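Local coordinates for protein 6-phosphogluconate dehydrogenase, NAD-binding (Geobacter metallireducens, PDB 3PEF) that reduces succinic semialdehyde to gamma-hydroxybutyrate with a nicotinamide cofactor, as a member of the beta-hydroxyacid dehydrogenase family, at residues L234-V245 with S258-R269; S95-Q103 with V164-L172. The protein carries 2 engineered substitutions. All coordinates share one frame; numbering follows the deposited sequence.

Interaction 1 (L234-V245 with S258-R269); sequences LKHMQKDLRLAV and SAAANELFKGAR. With NAP (NADP nicotinamide-adenine-dinucleotide phosphate), chain I.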
loop_
_atom_site.group_PDB
_atom_site.type_symbol
_atom_site.label_atom_id
_atom_site.label_comp_id
_atom_site.label_asym_id
_atom_site.label_seq_id
_atom_site.Cartn_x
_atom_site.Cartn_y
_atom_site.Cartn_z
ATOM N N LEU A 234 18.748 -1.125 10.501
ATOM C CA LEU A 234 17.377 -1.088 10.024
ATOM C C LEU A 234 16.669 0.227 10.379
ATOM O O LEU A 234 15.924 0.768 9.564
ATOM C CB LEU A 234 16.595 -2.318 10.500
ATOM C CG LEU A 234 15.212 -2.541 9.873
ATOM C CD1 LEU A 234 14.807 -4.019 9.830
ATOM C CD2 LEU A 234 14.156 -1.708 10.597
ATOM N N LYS A 235 16.920 0.761 11.568
ATOM C CA LYS A 235 16.304 2.037 11.935
ATOM C C LYS A 235 16.700 3.146 10.953
ATOM O O LYS A 235 15.897 4.039 10.666
ATOM C CB LYS A 235 16.659 2.439 13.370
ATOM C CG LYS A 235 18.162 2.641 13.618
ATOM C CD LYS A 235 18.459 2.798 15.132
ATOM C CE LYS A 235 19.969 3.055 15.362
ATOM N NZ LYS A 235 20.349 3.092 16.803
ATOM N N HIS A 236 17.932 3.090 10.434
ATOM C CA HIS A 236 18.395 4.104 9.481
ATOM C C HIS A 236 17.767 3.935 8.102
ATOM O O HIS A 236 17.486 4.936 7.420
ATOM C CB HIS A 236 19.928 4.159 9.382
ATOM C CG HIS A 236 20.599 4.484 10.683
ATOM N ND1 HIS A 236 20.035 5.327 11.620
ATOM C CD2 HIS A 236 21.777 4.077 11.206
ATOM C CE1 HIS A 236 20.834 5.419 12.666
ATOM N NE2 HIS A 236 21.905 4.679 12.438
ATOM N N MET A 237 17.581 2.691 7.670
ATOM C CA MET A 237 16.858 2.431 6.406
ATOM C C MET A 237 15.475 3.062 6.507
ATOM O O MET A 237 15.003 3.747 5.588
ATOM C CB MET A 237 16.717 0.924 6.144
ATOM C CG MET A 237 15.862 0.563 4.922
ATOM S SD MET A 237 16.664 0.938 3.326
ATOM C CE MET A 237 16.120 2.580 2.991
ATOM N N GLN A 238 14.822 2.840 7.641
ATOM C CA GLN A 238 13.454 3.341 7.813
ATOM C C GLN A 238 13.428 4.870 7.823
ATOM O O GLN A 238 12.515 5.478 7.284
ATOM C CB GLN A 238 12.824 2.778 9.100
ATOM C CG GLN A 238 11.302 2.972 9.199
ATOM C CD GLN A 238 10.921 4.266 9.898
ATOM O OE1 GLN A 238 11.310 4.502 11.035
ATOM N NE2 GLN A 238 10.159 5.103 9.222
ATOM N N LYS A 239 14.424 5.476 8.464
ATOM C CA LYS A 239 14.555 6.925 8.499
ATOM C C LYS A 239 14.715 7.469 7.066
ATOM O O LYS A 239 14.145 8.498 6.716
ATOM C CB LYS A 239 15.754 7.338 9.377
ATOM C CG LYS A 239 16.131 8.830 9.291
ATOM C CD LYS A 239 17.241 9.108 8.271
ATOM C CE LYS A 239 18.529 8.413 8.655
ATOM N NZ LYS A 239 19.668 8.701 7.742
ATOM N N ASP A 240 15.487 6.769 6.243
ATOM C CA ASP A 240 15.697 7.192 4.858
ATOM C C ASP A 240 14.392 7.134 4.068
ATOM O O ASP A 240 14.087 8.040 3.305
ATOM C CB ASP A 240 16.778 6.350 4.170
ATOM C CG ASP A 240 18.200 6.698 4.639
ATOM O OD1 ASP A 240 18.394 7.635 5.454
ATOM O OD2 ASP A 240 19.140 6.013 4.184
ATOM N N LEU A 241 13.615 6.076 4.271
ATOM C CA LEU A 241 12.323 5.945 3.611
ATOM C C LEU A 241 11.371 7.054 4.087
ATOM O O LEU A 241 10.653 7.666 3.299
ATOM C CB LEU A 241 11.745 4.560 3.896
ATOM C CG LEU A 241 11.820 3.431 2.856
ATOM C CD1 LEU A 241 12.688 3.749 1.620
ATOM C CD2 LEU A 241 12.228 2.111 3.494
ATOM N N ARG A 242 11.373 7.312 5.388
ATOM C CA ARG A 242 10.625 8.434 5.951
ATOM C C ARG A 242 10.956 9.711 5.192
ATOM O O ARG A 242 10.072 10.429 4.739
ATOM C CB ARG A 242 11.015 8.595 7.417
ATOM C CG ARG A 242 10.390 9.755 8.188
ATOM C CD ARG A 242 10.563 9.431 9.692
ATOM N NE ARG A 242 11.890 9.759 10.126
ATOM C CZ ARG A 242 12.619 9.126 11.046
ATOM N NH1 ARG A 242 13.824 9.599 11.291
ATOM N NH2 ARG A 242 12.199 8.048 11.706
ATOM N N LEU A 243 12.245 9.982 5.038
ATOM C CA LEU A 243 12.675 11.219 4.400
ATOM C C LEU A 243 12.349 11.289 2.914
ATOM O O LEU A 243 12.081 12.379 2.387
ATOM C CB LEU A 243 14.172 11.441 4.619
ATOM C CG LEU A 243 14.605 11.630 6.073
ATOM C CD1 LEU A 243 16.117 11.760 6.075
ATOM C CD2 LEU A 243 13.934 12.860 6.725
ATOM N N ALA A 244 12.406 10.144 2.230
ATOM C CA ALA A 244 12.078 10.084 0.796
ATOM C C ALA A 244 10.588 10.349 0.544
ATOM O O ALA A 244 10.199 11.097 -0.369
ATOM C CB ALA A 244 12.489 8.720 0.203
ATOM N N VAL A 245 9.748 9.730 1.354
ATOM C CA VAL A 245 8.317 10.011 1.299
ATOM C C VAL A 245 8.024 11.499 1.580
ATOM O O VAL A 245 7.187 12.109 0.918
ATOM C CB VAL A 245 7.521 9.079 2.240
ATOM C CG1 VAL A 245 6.033 9.456 2.267
ATOM C CG2 VAL A 245 7.683 7.658 1.787
ATOM N N SER A 258 6.795 2.869 -2.319
ATOM C CA SER A 258 7.839 3.267 -1.396
ATOM C C SER A 258 7.244 3.564 -0.019
ATOM O O SER A 258 7.834 3.216 1.003
ATOM C CB SER A 258 8.654 4.455 -1.946
ATOM O OG SER A 258 9.276 4.104 -3.180
ATOM N N ALA A 259 6.062 4.170 0.008
ATOM C CA ALA A 259 5.389 4.409 1.288
ATOM C C ALA A 259 4.986 3.092 1.937
ATOM O O ALA A 259 4.991 2.971 3.156
ATOM C CB ALA A 259 4.187 5.292 1.112
ATOM N N ALA A 260 4.620 2.102 1.127
ATOM C CA ALA A 260 4.365 0.780 1.682
ATOM C C ALA A 260 5.633 0.224 2.345
ATOM O O ALA A 260 5.594 -0.268 3.466
ATOM C CB ALA A 260 3.842 -0.166 0.614
ATOM N N ALA A 261 6.763 0.296 1.652
ATOM C CA ALA A 261 8.012 -0.206 2.217
ATOM C C ALA A 261 8.340 0.528 3.525
ATOM O O ALA A 261 8.831 -0.065 4.474
ATOM C CB ALA A 261 9.155 -0.035 1.221
ATOM N N ASN A 262 8.087 1.830 3.548
ATOM C CA ASN A 262 8.295 2.611 4.758
ATOM C C ASN A 262 7.502 1.996 5.913
ATOM O O ASN A 262 8.039 1.776 7.001
ATOM C CB ASN A 262 7.882 4.073 4.533
ATOM C CG ASN A 262 8.238 4.992 5.720
ATOM O OD1 ASN A 262 9.242 4.791 6.420
ATOM N ND2 ASN A 262 7.419 6.019 5.929
ATOM N N GLU A 263 6.223 1.710 5.684
ATOM C CA GLU A 263 5.413 1.132 6.743
ATOM C C GLU A 263 5.932 -0.256 7.173
ATOM O O GLU A 263 5.983 -0.551 8.362
ATOM C CB GLU A 263 3.934 1.105 6.360
ATOM C CG GLU A 263 3.374 2.516 6.034
ATOM C CD GLU A 263 3.636 3.540 7.151
ATOM O OE1 GLU A 263 3.319 3.255 8.333
ATOM O OE2 GLU A 263 4.154 4.639 6.849
ATOM N N LEU A 264 6.327 -1.092 6.214
ATOM C CA LEU A 264 6.890 -2.408 6.544
ATOM C C LEU A 264 8.186 -2.288 7.367
ATOM O O LEU A 264 8.415 -3.053 8.306
ATOM C CB LEU A 264 7.119 -3.243 5.274
ATOM C CG LEU A 264 5.852 -3.498 4.433
ATOM C CD1 LEU A 264 6.178 -3.969 3.016
ATOM C CD2 LEU A 264 4.915 -4.475 5.133
ATOM N N PHE A 265 9.042 -1.331 7.027
ATOM C CA PHE A 265 10.243 -1.150 7.845
ATOM C C PHE A 265 9.891 -0.680 9.250
ATOM O O PHE A 265 10.542 -1.079 10.224
ATOM C CB PHE A 265 11.270 -0.255 7.159
ATOM C CG PHE A 265 12.132 -1.005 6.178
ATOM C CD1 PHE A 265 11.888 -0.932 4.818
ATOM C CD2 PHE A 265 13.159 -1.834 6.631
ATOM C CE1 PHE A 265 12.681 -1.637 3.912
ATOM C CE2 PHE A 265 13.952 -2.554 5.735
ATOM C CZ PHE A 265 13.711 -2.452 4.370
ATOM N N LYS A 266 8.849 0.141 9.356
ATOM C CA LYS A 266 8.356 0.551 10.675
ATOM C C LYS A 266 7.911 -0.664 11.471
ATOM O O LYS A 266 8.101 -0.726 12.693
ATOM C CB LYS A 266 7.187 1.536 10.564
ATOM C CG LYS A 266 7.554 2.970 10.163
ATOM C CD LYS A 266 6.277 3.811 9.950
ATOM C CE LYS A 266 6.595 5.194 9.389
ATOM N NZ LYS A 266 5.355 6.046 9.175
ATOM N N GLY A 267 7.302 -1.619 10.778
ATOM C CA GLY A 267 6.847 -2.833 11.426
ATOM C C GLY A 267 8.037 -3.593 11.986
ATOM O O GLY A 267 8.007 -4.093 13.120
ATOM N N ALA A 268 9.096 -3.679 11.191
ATOM C CA ALA A 268 10.318 -4.311 11.657
ATOM C C ALA A 268 10.907 -3.594 12.874
ATOM O O ALA A 268 11.421 -4.247 13.778
ATOM C CB ALA A 268 11.355 -4.426 10.527
ATOM N N ARG A 269 10.847 -2.264 12.916
ATOM C CA ARG A 269 11.342 -1.558 14.109
ATOM C C ARG A 269 10.519 -1.922 15.320
ATOM O O ARG A 269 11.056 -2.066 16.419
ATOM C CB ARG A 269 11.295 -0.039 13.952
ATOM C CG ARG A 269 12.261 0.507 12.950
ATOM C CD ARG A 269 12.263 2.006 12.992
ATOM N NE ARG A 269 12.967 2.508 14.166
ATOM C CZ ARG A 269 13.255 3.792 14.352
ATOM N NH1 ARG A 269 12.905 4.687 13.434
ATOM N NH2 ARG A 269 13.904 4.186 15.436
HETATM P PA NAP I . 25.369 4.545 13.520
HETATM O O1A NAP I . 24.131 4.307 14.295
HETATM O O2A NAP I . 26.412 3.513 13.671
HETATM O O5B NAP I . 25.987 5.973 13.897
HETATM C C5B NAP I . 25.153 7.067 14.166
HETATM C C4B NAP I . 26.052 8.195 14.639
HETATM O O4B NAP I . 25.250 9.331 14.882
HETATM C C3B NAP I . 26.731 7.848 15.960
HETATM O O3B NAP I . 28.005 8.445 15.905
HETATM C C2B NAP I . 25.874 8.579 16.973
HETATM O O2B NAP I . 26.528 8.931 18.164
HETATM C C1B NAP I . 25.538 9.821 16.169
HETATM N N9A NAP I . 24.401 10.542 16.758
HETATM C C8A NAP I . 23.091 10.130 16.774
HETATM N N7A NAP I . 22.361 11.067 17.422
HETATM C C5A NAP I . 23.186 12.053 17.825
HETATM C C6A NAP I . 22.947 13.237 18.503
HETATM N N6A NAP I . 21.715 13.544 18.886
HETATM N N1A NAP I . 23.996 14.070 18.786
HETATM C C2A NAP I . 25.278 13.738 18.382
HETATM N N3A NAP I . 25.507 12.560 17.696
HETATM C C4A NAP I . 24.473 11.738 17.418
HETATM O O3 NAP I . 24.928 4.644 11.995
HETATM P PN NAP I . 25.794 4.803 10.678
HETATM O O1N NAP I . 25.447 3.726 9.737
HETATM O O2N NAP I . 27.217 5.039 10.998
HETATM O O5D NAP I . 25.059 6.164 10.230
HETATM C C5D NAP I . 25.714 7.373 9.956
HETATM C C4D NAP I . 25.023 7.977 8.734
HETATM O O4D NAP I . 25.389 7.318 7.545
HETATM C C3D NAP I . 23.518 7.818 8.796
HETATM O O3D NAP I . 22.995 9.016 8.264
HETATM C C2D NAP I . 23.221 6.632 7.892
HETATM O O2D NAP I . 21.932 6.733 7.354
HETATM C C1D NAP I . 24.263 6.855 6.826
HETATM N N1N NAP I . 24.693 5.693 6.016
HETATM C C2N NAP I . 24.808 4.454 6.573
HETATM C C3N NAP I . 25.265 3.380 5.812
HETATM C C7N NAP I . 25.439 2.031 6.443
HETATM O O7N NAP I . 25.442 0.939 5.591
HETATM N N7N NAP I . 25.566 1.855 7.769
HETATM C C4N NAP I . 25.613 3.564 4.469
HETATM C C5N NAP I . 25.519 4.840 3.921
HETATM C C6N NAP I . 25.073 5.905 4.705
HETATM P P2B NAP I . 26.689 7.868 19.388
HETATM O O1X NAP I . 26.936 8.713 20.629
HETATM O O2X NAP I . 25.425 7.079 19.504
HETATM O O3X NAP I . 27.836 6.939 19.104
#
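Gln-238 and Phe-265 interlock two nearly antiparallel helices, 234-245 and 258-269, in the all-helical C-terminal part of the chain, where the first helix also faces NADP. Their axes come within 9.0 Å, at 150° between their directions, and the packing is knobs-into-holes: Gln-238 sits among Asn-262, Phe-265, Lys-266 and Arg-269, while Phe-265 fits among Leu-234, Met-237, Gln-238 and Leu-241. With CG anti to the backbone N (chi1 174°), Met-237 lays its CG over the centre of the Phe-265 ring, 3.8 Å from the centroid, a CH-pi contact with the sulfur farther above the same face. Leu-234 CG meets the ring at its edge, and its CD1 reaches on to Ala-268 CB at 3.5 Å. A bend at chi2 (-91°) turns the Gln-238 amide along the neighbouring helix. NE2 gives an almost straight, 3.0 Å bond to Asn-262 OD1, which lies in the Gln-238 amide plane, and OE1 probably accepts from Arg-269 NH1, whose position is less certain. That guanidinium has Lys-235 CB over one face; Arg-242 NH2 lies near its edge and is salt-bridged to Asp-249 of the second subunit. On the cofactor side, His-236 NE2 donates a nearly linear bond to the phosphate oxygen O1A of NADP, 2.9 Å long, and Lys-239 NZ binds the ribose O2D while bridging to Asp-240. The chemistry is thus divided round one helix: an apolar and amide-lined side holds its neighbour, and a side of hydrogen-bond donors, His-236 and Lys-239, receives the cofactor's phosphate and ribose.

Interaction 2 (S95-Q103 with V164-L172); sequences STVDPATSQ and VGKGAEMKL. With NAP (NADP nicotinamide-adenine-dinucleotide phosphate), chain I.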
loop_
_atom_site.group_PDB
_atom_site.type_symbol
_atom_site.label_atom_id
_atom_site.label_comp_id
_atom_site.label_asym_id
_atom_site.label_seq_id
_atom_site.Cartn_x
_atom_site.Cartn_y
_atom_site.Cartn_z
ATOM N N SER A 95 26.251 13.012 6.513
ATOM C CA SER A 95 25.050 12.364 7.035
ATOM C C SER A 95 23.940 12.273 5.991
ATOM O O SER A 95 23.782 13.168 5.169
ATOM C CB SER A 95 24.516 13.148 8.235
ATOM O OG SER A 95 25.558 13.465 9.141
ATOM N N THR A 96 23.137 11.216 6.054
ATOM C CA THR A 96 21.933 11.153 5.232
ATOM C C THR A 96 20.816 11.931 5.894
ATOM O O THR A 96 20.331 11.580 6.982
ATOM C CB THR A 96 21.464 9.731 4.985
ATOM O OG1 THR A 96 22.544 8.994 4.409
ATOM C CG2 THR A 96 20.263 9.732 4.013
ATOM N N VAL A 97 20.405 12.989 5.210
ATOM C CA VAL A 97 19.540 14.002 5.782
ATOM C C VAL A 97 18.698 14.554 4.640
ATOM O O VAL A 97 19.001 14.297 3.474
ATOM C CB VAL A 97 20.442 15.083 6.381
ATOM C CG1 VAL A 97 19.851 16.431 6.255
ATOM C CG2 VAL A 97 20.856 14.709 7.837
ATOM N N ASP A 98 17.624 15.270 4.954
ATOM C CA ASP A 98 16.782 15.829 3.898
ATOM C C ASP A 98 17.418 17.102 3.367
ATOM O O ASP A 98 18.193 17.749 4.072
ATOM C CB ASP A 98 15.376 16.123 4.414
ATOM C CG ASP A 98 15.374 17.078 5.595
ATOM O OD1 ASP A 98 15.908 16.715 6.665
ATOM O OD2 ASP A 98 14.844 18.194 5.453
ATOM N N PRO A 99 17.089 17.467 2.121
ATOM C CA PRO A 99 17.652 18.671 1.500
ATOM C C PRO A 99 17.500 19.908 2.377
ATOM O O PRO A 99 18.428 20.701 2.467
ATOM C CB PRO A 99 16.799 18.854 0.234
ATOM C CG PRO A 99 16.247 17.518 -0.059
ATOM C CD PRO A 99 16.098 16.803 1.260
ATOM N N ALA A 100 16.345 20.104 3.000
ATOM C CA ALA A 100 16.164 21.361 3.720
ATOM C C ALA A 100 17.070 21.423 4.953
ATOM O O ALA A 100 17.544 22.497 5.349
ATOM C CB ALA A 100 14.713 21.566 4.090
ATOM N N THR A 101 17.326 20.270 5.568
ATOM C CA THR A 101 18.255 20.252 6.690
ATOM C C THR A 101 19.667 20.646 6.266
ATOM O O THR A 101 20.281 21.516 6.877
ATOM C CB THR A 101 18.298 18.876 7.356
ATOM O OG1 THR A 101 17.033 18.627 7.964
ATOM C CG2 THR A 101 19.392 18.825 8.399
ATOM N N SER A 102 20.186 20.019 5.217
ATOM C CA SER A 102 21.550 20.328 4.812
ATOM C C SER A 102 21.677 21.784 4.339
ATOM O O SER A 102 22.683 22.442 4.602
ATOM C CB SER A 102 22.050 19.354 3.751
ATOM O OG SER A 102 21.330 19.522 2.555
ATOM N N GLN A 103 20.647 22.304 3.676
ATOM C CA GLN A 103 20.686 23.699 3.236
ATOM C C GLN A 103 20.706 24.666 4.430
ATOM O O GLN A 103 21.443 25.654 4.435
ATOM C CB GLN A 103 19.507 24.003 2.304
ATOM C CG GLN A 103 19.584 23.289 0.961
ATOM C CD GLN A 103 18.283 23.379 0.173
ATOM O OE1 GLN A 103 17.211 23.569 0.738
ATOM N NE2 GLN A 103 18.380 23.243 -1.141
ATOM N N VAL A 164 23.821 22.835 -2.722
ATOM C CA VAL A 164 23.427 22.059 -1.549
ATOM C C VAL A 164 21.985 21.625 -1.696
ATOM O O VAL A 164 21.119 22.425 -2.064
ATOM C CB VAL A 164 23.579 22.869 -0.246
ATOM C CG1 VAL A 164 23.232 21.992 0.977
ATOM C CG2 VAL A 164 24.998 23.421 -0.133
ATOM N N GLY A 165 21.726 20.350 -1.422
ATOM C CA GLY A 165 20.382 19.829 -1.551
ATOM C C GLY A 165 20.302 18.759 -2.614
ATOM O O GLY A 165 19.554 17.792 -2.458
ATOM N N LYS A 166 21.086 18.927 -3.681
ATOM C CA LYS A 166 21.123 17.972 -4.790
ATOM C C LYS A 166 21.726 16.640 -4.342
ATOM O O LYS A 166 21.267 15.575 -4.744
ATOM C CB LYS A 166 21.919 18.537 -5.976
ATOM C CG LYS A 166 21.189 19.620 -6.776
ATOM C CD LYS A 166 20.226 19.004 -7.781
ATOM C CE LYS A 166 19.214 20.013 -8.334
ATOM N NZ LYS A 166 17.910 19.969 -7.586
ATOM N N GLY A 167 22.757 16.707 -3.506
ATOM C CA GLY A 167 23.340 15.506 -2.942
ATOM C C GLY A 167 22.362 14.744 -2.058
ATOM O O GLY A 167 22.227 13.514 -2.173
ATOM N N ALA A 168 21.700 15.465 -1.156
ATOM C CA ALA A 168 20.697 14.869 -0.272
ATOM C C ALA A 168 19.588 14.221 -1.079
ATOM O O ALA A 168 19.176 13.103 -0.783
ATOM C CB ALA A 168 20.112 15.914 0.696
ATOM N N GLU A 169 19.109 14.928 -2.101
ATOM C CA GLU A 169 18.046 14.411 -2.956
ATOM C C GLU A 169 18.472 13.142 -3.685
ATOM O O GLU A 169 17.713 12.182 -3.771
ATOM C CB GLU A 169 17.581 15.497 -3.941
ATOM C CG GLU A 169 16.782 16.567 -3.238
ATOM C CD GLU A 169 16.602 17.827 -4.056
ATOM O OE1 GLU A 169 17.437 18.069 -4.946
ATOM O OE2 GLU A 169 15.636 18.580 -3.790
ATOM N N MET A 170 19.697 13.126 -4.192
ATOM C CA MET A 170 20.189 11.943 -4.880
ATOM C C MET A 170 20.259 10.769 -3.912
ATOM O O MET A 170 19.835 9.656 -4.224
ATOM C CB MET A 170 21.579 12.199 -5.446
ATOM C CG MET A 170 22.202 10.954 -6.069
ATOM S SD MET A 170 21.408 10.457 -7.609
ATOM C CE MET A 170 21.813 11.863 -8.687
ATOM N N LYS A 171 20.827 11.021 -2.738
ATOM C CA LYS A 171 20.946 9.990 -1.719
ATOM C C LYS A 171 19.574 9.405 -1.371
ATOM O O LYS A 171 19.407 8.187 -1.305
ATOM C CB LYS A 171 21.626 10.546 -0.462
ATOM C CG LYS A 171 21.659 9.562 0.705
ATOM C CD LYS A 171 22.376 8.270 0.308
ATOM C CE LYS A 171 22.521 7.384 1.534
ATOM N NZ LYS A 171 23.050 6.036 1.197
ATOM N N LEU A 172 18.595 10.277 -1.130
ATOM C CA LEU A 172 17.254 9.810 -0.771
ATOM C C LEU A 172 16.581 9.006 -1.900
ATOM O O LEU A 172 15.941 7.987 -1.660
ATOM C CB LEU A 172 16.387 10.984 -0.340
ATOM C CG LEU A 172 16.836 11.673 0.956
ATOM C CD1 LEU A 172 15.865 12.767 1.330
ATOM C CD2 LEU A 172 16.940 10.623 2.084
HETATM P PA NAP I . 25.369 4.545 13.520
HETATM O O1A NAP I . 24.131 4.307 14.295
HETATM O O2A NAP I . 26.412 3.513 13.671
HETATM O O5B NAP I . 25.987 5.973 13.897
HETATM C C5B NAP I . 25.153 7.067 14.166
HETATM C C4B NAP I . 26.052 8.195 14.639
HETATM O O4B NAP I . 25.250 9.331 14.882
HETATM C C3B NAP I . 26.731 7.848 15.960
HETATM O O3B NAP I . 28.005 8.445 15.905
HETATM C C2B NAP I . 25.874 8.579 16.973
HETATM O O2B NAP I . 26.528 8.931 18.164
HETATM C C1B NAP I . 25.538 9.821 16.169
HETATM N N9A NAP I . 24.401 10.542 16.758
HETATM C C8A NAP I . 23.091 10.130 16.774
HETATM N N7A NAP I . 22.361 11.067 17.422
HETATM C C5A NAP I . 23.186 12.053 17.825
HETATM C C6A NAP I . 22.947 13.237 18.503
HETATM N N6A NAP I . 21.715 13.544 18.886
HETATM N N1A NAP I . 23.996 14.070 18.786
HETATM C C2A NAP I . 25.278 13.738 18.382
HETATM N N3A NAP I . 25.507 12.560 17.696
HETATM C C4A NAP I . 24.473 11.738 17.418
HETATM O O3 NAP I . 24.928 4.644 11.995
HETATM P PN NAP I . 25.794 4.803 10.678
HETATM O O1N NAP I . 25.447 3.726 9.737
HETATM O O2N NAP I . 27.217 5.039 10.998
HETATM O O5D NAP I . 25.059 6.164 10.230
HETATM C C5D NAP I . 25.714 7.373 9.956
HETATM C C4D NAP I . 25.023 7.977 8.734
HETATM O O4D NAP I . 25.389 7.318 7.545
HETATM C C3D NAP I . 23.518 7.818 8.796
HETATM O O3D NAP I . 22.995 9.016 8.264
HETATM C C2D NAP I . 23.221 6.632 7.892
HETATM O O2D NAP I . 21.932 6.733 7.354
HETATM C C1D NAP I . 24.263 6.855 6.826
HETATM N N1N NAP I . 24.693 5.693 6.016
HETATM C C2N NAP I . 24.808 4.454 6.573
HETATM C C3N NAP I . 25.265 3.380 5.812
HETATM C C7N NAP I . 25.439 2.031 6.443
HETATM O O7N NAP I . 25.442 0.939 5.591
HETATM N N7N NAP I . 25.566 1.855 7.769
HETATM C C4N NAP I . 25.613 3.564 4.469
HETATM C C5N NAP I . 25.519 4.840 3.921
HETATM C C6N NAP I . 25.073 5.905 4.705
HETATM P P2B NAP I . 26.689 7.868 19.388
HETATM O O1X NAP I . 26.936 8.713 20.629
HETATM O O2X NAP I . 25.425 7.079 19.504
HETATM O O3X NAP I . 27.836 6.939 19.104
#
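Pro-99, the first residue of its helix, overlaps the start of helix 166-172: its CG presses on Glu-169 CG at 3.4 Å, the two side chains crossing at about a right angle, while its CD meets Ala-168 CB and Leu-172 CD1. The Ala-168 methyl also abuts Val-97 O, 3.4 Å away, where the loop enters the helix. At the other end, Gln-103 extends alongside Val-164 and donates from NE2 to Val-164 O, a 3.0 Å bond tilted 31° from the carbonyl plane. Gly-165 CA lies 4.0 Å from Gln-103 NE2, with which a beta carbon would collide. Toward the cofactor, Thr-96 N binds the ribose O3D of NADP at 3.1 Å. The Thr-96 side chain crosses that of Lys-171 at about a right angle, its CG2 against Lys-171 CG and its OG1 3.3 Å from Lys-171 CE. Lys-171 leaves with CG anti to its own N and bends at chi2 (58°), bringing NZ to 3.9 Å from NADP C5N on the nicotinamide ring; Val-121 O and Asn-175 OD1 hold NZ by hydrogen bonds. A methionine in its place would probably leave Val-121 O and Asn-175 OD1 without their donor beside the nicotinamide. This junction of a Rossmann-type cofactor domain with the long first helix of the helical domain, bearing a predicted active-site lysine, is characteristic of the beta-hydroxyacid dehydrogenases.

Overall arrangement
Interactions 1 and 2, with centres about 17 Å apart, touch each other beside the bound NADP. Between them, Lys-239 NZ comes 3.1 Å from Thr-96 O, probably in a hydrogen bond, and Asp-240 OD1 packs on Thr-96 CG2. Farther from the cofactor, Leu-243 CB rests on Leu-172 CD2 at 3.8 Å. Helix 234-251 is therefore shared: one side belongs to the helical packing of interaction 1, while another reaches the domain junction of interaction 2. Together they grip the nicotinamide ribose from two segments, and 234-245 adds a hold on the diphosphate while 164-172 brings the predicted active-site lysine to the nicotinamide. Both contacts also touch the third subunit of the tetramer.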